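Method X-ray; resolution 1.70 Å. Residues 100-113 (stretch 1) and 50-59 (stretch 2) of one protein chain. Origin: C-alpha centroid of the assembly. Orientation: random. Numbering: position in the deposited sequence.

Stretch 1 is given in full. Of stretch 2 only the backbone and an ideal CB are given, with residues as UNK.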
# COMPACT_ATOMS: atom_id res chain seq x y z
N ASP A 100 -2.32 -11.73 -10.92
CA ASP A 100 -1.90 -10.73 -11.92
C ASP A 100 -2.84 -9.51 -11.92
O ASP A 100 -2.39 -8.35 -12.00
CB ASP A 100 -1.80 -11.34 -13.33
CG ASP A 100 -0.57 -12.25 -13.49
OD1 ASP A 100 0.45 -12.08 -12.80
OD2 ASP A 100 -0.68 -13.15 -14.36
N TRP A 101 -4.14 -9.75 -11.83
CA TRP A 101 -5.09 -8.66 -11.74
C TRP A 101 -4.85 -7.83 -10.48
O TRP A 101 -4.88 -6.60 -10.52
CB TRP A 101 -6.52 -9.20 -11.77
CG TRP A 101 -7.53 -8.29 -12.36
CD1 TRP A 101 -7.39 -6.95 -12.63
CD2 TRP A 101 -8.86 -8.65 -12.73
NE1 TRP A 101 -8.56 -6.46 -13.17
CE2 TRP A 101 -9.48 -7.48 -13.25
CE3 TRP A 101 -9.59 -9.85 -12.70
CZ2 TRP A 101 -10.78 -7.48 -13.73
CZ3 TRP A 101 -10.90 -9.86 -13.18
CH2 TRP A 101 -11.50 -8.66 -13.69
N ALA A 102 -4.57 -8.48 -9.34
CA ALA A 102 -4.27 -7.72 -8.09
C ALA A 102 -3.03 -6.83 -8.29
O ALA A 102 -3.03 -5.65 -7.92
CB ALA A 102 -4.05 -8.68 -6.90
N ARG A 103 -1.97 -7.42 -8.85
CA ARG A 103 -0.74 -6.65 -9.11
C ARG A 103 -1.06 -5.43 -9.96
O ARG A 103 -0.61 -4.32 -9.68
CB ARG A 103 0.28 -7.55 -9.79
CG ARG A 103 1.69 -7.13 -9.53
CD ARG A 103 2.63 -8.15 -10.18
NE ARG A 103 2.77 -9.33 -9.33
CZ ARG A 103 2.24 -10.52 -9.58
NH1 ARG A 103 1.51 -10.71 -10.67
NH2 ARG A 103 2.42 -11.52 -8.72
N PHE A 104 -1.86 -5.65 -11.01
CA PHE A 104 -2.20 -4.59 -11.95
C PHE A 104 -2.92 -3.47 -11.21
O PHE A 104 -2.56 -2.29 -11.34
CB PHE A 104 -3.08 -5.14 -13.08
CG PHE A 104 -3.61 -4.07 -13.99
CD1 PHE A 104 -2.81 -3.57 -15.05
CD2 PHE A 104 -4.90 -3.57 -13.83
CE1 PHE A 104 -3.28 -2.58 -15.89
CE2 PHE A 104 -5.41 -2.57 -14.68
CZ PHE A 104 -4.57 -2.07 -15.73
N ILE A 105 -3.92 -3.82 -10.40
CA ILE A 105 -4.69 -2.83 -9.65
C ILE A 105 -3.79 -2.02 -8.71
O ILE A 105 -3.93 -0.82 -8.61
CB ILE A 105 -5.84 -3.48 -8.82
CG1 ILE A 105 -6.96 -3.95 -9.76
CG2 ILE A 105 -6.42 -2.48 -7.79
CD1 ILE A 105 -7.99 -4.78 -9.05
N LEU A 106 -2.87 -2.70 -8.02
CA LEU A 106 -2.00 -2.07 -7.04
C LEU A 106 -1.03 -1.09 -7.68
O LEU A 106 -0.49 -0.21 -6.98
CB LEU A 106 -1.24 -3.13 -6.21
CG LEU A 106 -2.06 -3.94 -5.23
CD1 LEU A 106 -1.14 -4.90 -4.50
CD2 LEU A 106 -2.80 -3.03 -4.25
N HIS A 107 -0.80 -1.20 -8.98
CA HIS A 107 0.17 -0.33 -9.64
C HIS A 107 -0.43 0.69 -10.61
O HIS A 107 0.30 1.52 -11.18
CB HIS A 107 1.27 -1.16 -10.29
CG HIS A 107 2.06 -1.97 -9.29
ND1 HIS A 107 2.40 -3.29 -9.51
CD2 HIS A 107 2.56 -1.64 -8.07
CE1 HIS A 107 3.09 -3.73 -8.47
NE2 HIS A 107 3.20 -2.75 -7.59
N SER A 108 -1.75 0.66 -10.77
CA SER A 108 -2.38 1.40 -11.87
C SER A 108 -3.35 2.54 -11.50
O SER A 108 -3.88 3.20 -12.40
CB SER A 108 -3.10 0.43 -12.81
OG SER A 108 -2.18 -0.51 -13.34
N ARG A 109 -3.62 2.75 -10.22
CA ARG A 109 -4.67 3.71 -9.86
C ARG A 109 -4.36 5.13 -10.37
O ARG A 109 -5.22 5.76 -10.98
CB ARG A 109 -4.92 3.75 -8.36
CG ARG A 109 -6.26 4.35 -8.03
CD ARG A 109 -6.42 4.68 -6.55
NE ARG A 109 -7.71 5.31 -6.30
CZ ARG A 109 -7.98 6.60 -6.50
NH1 ARG A 109 -7.03 7.41 -6.96
NH2 ARG A 109 -9.19 7.08 -6.25
N GLY A 110 -3.14 5.60 -10.13
CA GLY A 110 -2.71 6.95 -10.52
C GLY A 110 -2.98 7.23 -11.98
O GLY A 110 -3.58 8.27 -12.36
N ARG A 111 -2.56 6.28 -12.81
CA ARG A 111 -2.74 6.35 -14.24
C ARG A 111 -4.22 6.47 -14.63
O ARG A 111 -4.59 7.30 -15.44
CB ARG A 111 -2.05 5.17 -14.91
CG ARG A 111 -2.09 5.21 -16.42
CD ARG A 111 -1.08 4.28 -17.03
NE ARG A 111 -1.28 4.14 -18.47
CZ ARG A 111 -0.35 3.68 -19.30
NH1 ARG A 111 0.84 3.35 -18.84
NH2 ARG A 111 -0.61 3.57 -20.60
N VAL A 112 -5.09 5.65 -14.02
CA VAL A 112 -6.51 5.68 -14.34
C VAL A 112 -7.19 6.98 -13.86
O VAL A 112 -8.06 7.52 -14.55
CB VAL A 112 -7.25 4.45 -13.73
CG1 VAL A 112 -8.78 4.53 -13.99
CG2 VAL A 112 -6.68 3.19 -14.30
N GLU A 113 -6.83 7.43 -12.66
CA GLU A 113 -7.48 8.62 -12.10
C GLU A 113 -7.07 9.86 -12.91
O GLU A 113 -7.89 10.77 -13.12
CB GLU A 113 -7.20 8.77 -10.58
CG GLU A 113 -5.73 8.68 -10.17
CD GLU A 113 -5.46 9.07 -8.70
OE1 GLU A 113 -5.98 10.13 -8.25
OE2 GLU A 113 -4.70 8.34 -8.00
N UNK A 50 -9.33 2.30 -27.29
CA UNK A 50 -7.91 1.97 -27.48
C UNK A 50 -7.31 1.31 -26.25
O UNK A 50 -8.03 1.01 -25.30
CB UNK A 50 -7.11 3.23 -27.82
N UNK A 51 -5.99 1.13 -26.27
CA UNK A 51 -5.25 0.49 -25.17
C UNK A 51 -5.48 1.20 -23.83
O UNK A 51 -5.75 0.54 -22.82
CB UNK A 51 -3.75 0.47 -25.49
N UNK A 52 -5.39 2.53 -23.82
CA UNK A 52 -5.61 3.32 -22.61
C UNK A 52 -7.03 3.17 -22.02
O UNK A 52 -7.19 3.10 -20.79
CB UNK A 52 -5.34 4.79 -22.92
N UNK A 53 -8.04 3.11 -22.87
CA UNK A 53 -9.40 2.91 -22.37
C UNK A 53 -9.56 1.49 -21.81
O UNK A 53 -10.14 1.30 -20.75
CB UNK A 53 -10.42 3.16 -23.48
N UNK A 54 -9.03 0.51 -22.54
CA UNK A 54 -9.02 -0.88 -22.10
C UNK A 54 -8.31 -1.03 -20.75
O UNK A 54 -8.80 -1.75 -19.85
CB UNK A 54 -8.34 -1.76 -23.15
N UNK A 55 -7.18 -0.34 -20.62
CA UNK A 55 -6.42 -0.27 -19.36
C UNK A 55 -7.29 0.21 -18.17
O UNK A 55 -7.32 -0.43 -17.11
CB UNK A 55 -5.22 0.67 -19.53
N UNK A 56 -8.00 1.32 -18.36
CA UNK A 56 -8.89 1.84 -17.31
C UNK A 56 -10.10 0.94 -17.04
O UNK A 56 -10.52 0.78 -15.89
CB UNK A 56 -9.38 3.24 -17.70
N UNK A 57 -10.65 0.33 -18.09
CA UNK A 57 -11.79 -0.59 -17.90
C UNK A 57 -11.33 -1.83 -17.13
O UNK A 57 -12.10 -2.35 -16.27
CB UNK A 57 -12.40 -0.99 -19.25
N UNK A 58 -10.11 -2.30 -17.40
CA UNK A 58 -9.54 -3.43 -16.65
C UNK A 58 -9.44 -3.08 -15.15
O UNK A 58 -9.76 -3.91 -14.26
CB UNK A 58 -8.16 -3.80 -17.20
N UNK A 59 -9.00 -1.85 -14.88
CA UNK A 59 -8.89 -1.36 -13.50
C UNK A 59 -10.27 -1.35 -12.84
O UNK A 59 -10.47 -1.93 -11.74
CB UNK A 59 -8.27 0.04 -13.47

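Stretch 2 runs as a helix from position 51, its direction at 124° to that of helix 100-113, and the two axes approach to 9.7 Å. Position 50 precedes the first turn, with psi near 180° and nothing of stretch 1 near its CB. A small polar residue able to cap the helix would suit: it is Asn50, whose OD1 accepts from the backbone N of position 53 at 3.1 Å.

At position 51 the CB points sideways into open space, so many long or polar side chains would do; it is Lys51. Position 52 also points sideways, but its CB lies 5.4 Å from Arg111 NH2, and an acidic side chain could answer that charge. Glu52 does so in a salt bridge: Arg111 NH2 donates to its OE1 at 2.6 Å, and Arg111 NE to its OE2 at 3.0 Å, so the carboxylate meets the edge of the guanidinium.

Positions 53 and 54 have no part of stretch 1 within reach and are little constrained by it. They are Arg53, which forms a salt bridge with the residue at 57, and Ile54.

Position 55 points toward stretch 1, its CB 4.7 Å from Phe104 CZ and 5.4 Å from Arg111 NE. A flat ring, or a medium-sized apolar group, could enter between them. His55 fills the hole among Phe104, Ser108, Arg111 and Val112. The Arg111 guanidinium stacks on one face of its imidazole, while the edge of Phe104 approaches the opposite face, centroids 4.9 Å apart. A water bridges its NE2 (2.8 Å) to Ser108 OG (2.6 Å).

At position 56 an ideal CB would lie 4.0 Å from Val112 CG1, so a small residue, alanine included, would fit. It is Gly56, whose CA lies 4.0 Å from Val112 CG2. Position 57 points away, leaving the choice open; Glu57 OE2 receives Arg53 NE at 2.8 Å.

Position 58 points toward Phe104 and Trp101, its CB 3.9 Å from Phe104 CE2, so a branched apolar side chain would pack well. Leu58 places CD2 3.6 Å from the centroid of the Phe104 ring, over its face, and CD1 3.7 Å from Trp101 CE2. Its carbonyl O accepts from Trp101 NE1 at 3.0 Å.

Position 59 points sideways, with its CB 3.6 Å from Val112 CG2 and a groove beyond, lined by Ile105, Ser108 and Arg109. A long apolar or aromatic side chain could follow it. Tyr59 does, its CE1 3.8 Å from Ile105 CG2, and a water links its OH (2.8 Å) to Arg109 NE (3.3 Å).

Stretch 2 50-59: NKERIHGELY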
# COMPACT_ATOMS: atom_id res chain seq x y z
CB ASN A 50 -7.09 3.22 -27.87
CG ASN A 50 -7.22 4.36 -26.88
OD1 ASN A 50 -7.32 4.15 -25.66
ND2 ASN A 50 -7.20 5.57 -27.39
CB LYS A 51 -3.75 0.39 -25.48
CG LYS A 51 -2.97 -0.31 -24.40
CD LYS A 51 -1.51 -0.35 -24.68
CE LYS A 51 -0.77 0.83 -24.08
NZ LYS A 51 0.67 0.67 -24.38
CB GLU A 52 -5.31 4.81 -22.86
CG GLU A 52 -5.06 5.61 -21.57
CD GLU A 52 -3.83 5.13 -20.79
OE1 GLU A 52 -2.90 4.54 -21.38
OE2 GLU A 52 -3.80 5.35 -19.55
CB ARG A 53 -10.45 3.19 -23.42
CG ARG A 53 -11.77 3.57 -22.76
CD ARG A 53 -12.80 2.61 -23.18
NE ARG A 53 -14.05 2.76 -22.43
CZ ARG A 53 -14.98 3.66 -22.70
NH1 ARG A 53 -14.80 4.55 -23.66
NH2 ARG A 53 -16.09 3.69 -21.97
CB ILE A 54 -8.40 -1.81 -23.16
CG1 ILE A 54 -9.33 -1.92 -24.38
CG2 ILE A 54 -8.16 -3.20 -22.59
CD1 ILE A 54 -8.75 -2.71 -25.58
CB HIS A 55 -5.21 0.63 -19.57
CG HIS A 55 -4.35 0.82 -18.37
ND1 HIS A 55 -4.60 1.77 -17.40
CD2 HIS A 55 -3.21 0.20 -17.99
CE1 HIS A 55 -3.67 1.72 -16.48
NE2 HIS A 55 -2.81 0.77 -16.81
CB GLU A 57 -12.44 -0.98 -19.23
CG GLU A 57 -13.09 0.21 -20.01
CD GLU A 57 -14.43 0.67 -19.45
OE1 GLU A 57 -14.89 0.15 -18.39
OE2 GLU A 57 -15.05 1.57 -20.06
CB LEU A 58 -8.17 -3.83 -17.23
CG LEU A 58 -7.40 -4.97 -16.52
CD1 LEU A 58 -8.23 -6.27 -16.52
CD2 LEU A 58 -5.99 -5.19 -17.11
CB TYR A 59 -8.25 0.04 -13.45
CG TYR A 59 -8.03 0.48 -12.03
CD1 TYR A 59 -6.86 0.15 -11.35
CD2 TYR A 59 -9.01 1.21 -11.36
CE1 TYR A 59 -6.68 0.55 -10.00
CE2 TYR A 59 -8.85 1.60 -10.04
CZ TYR A 59 -7.71 1.28 -9.37
OH TYR A 59 -7.61 1.66 -8.04
O HOH W 1 -0.60 0.50 -15.19
O HOH W 2 -9.70 2.70 -6.43
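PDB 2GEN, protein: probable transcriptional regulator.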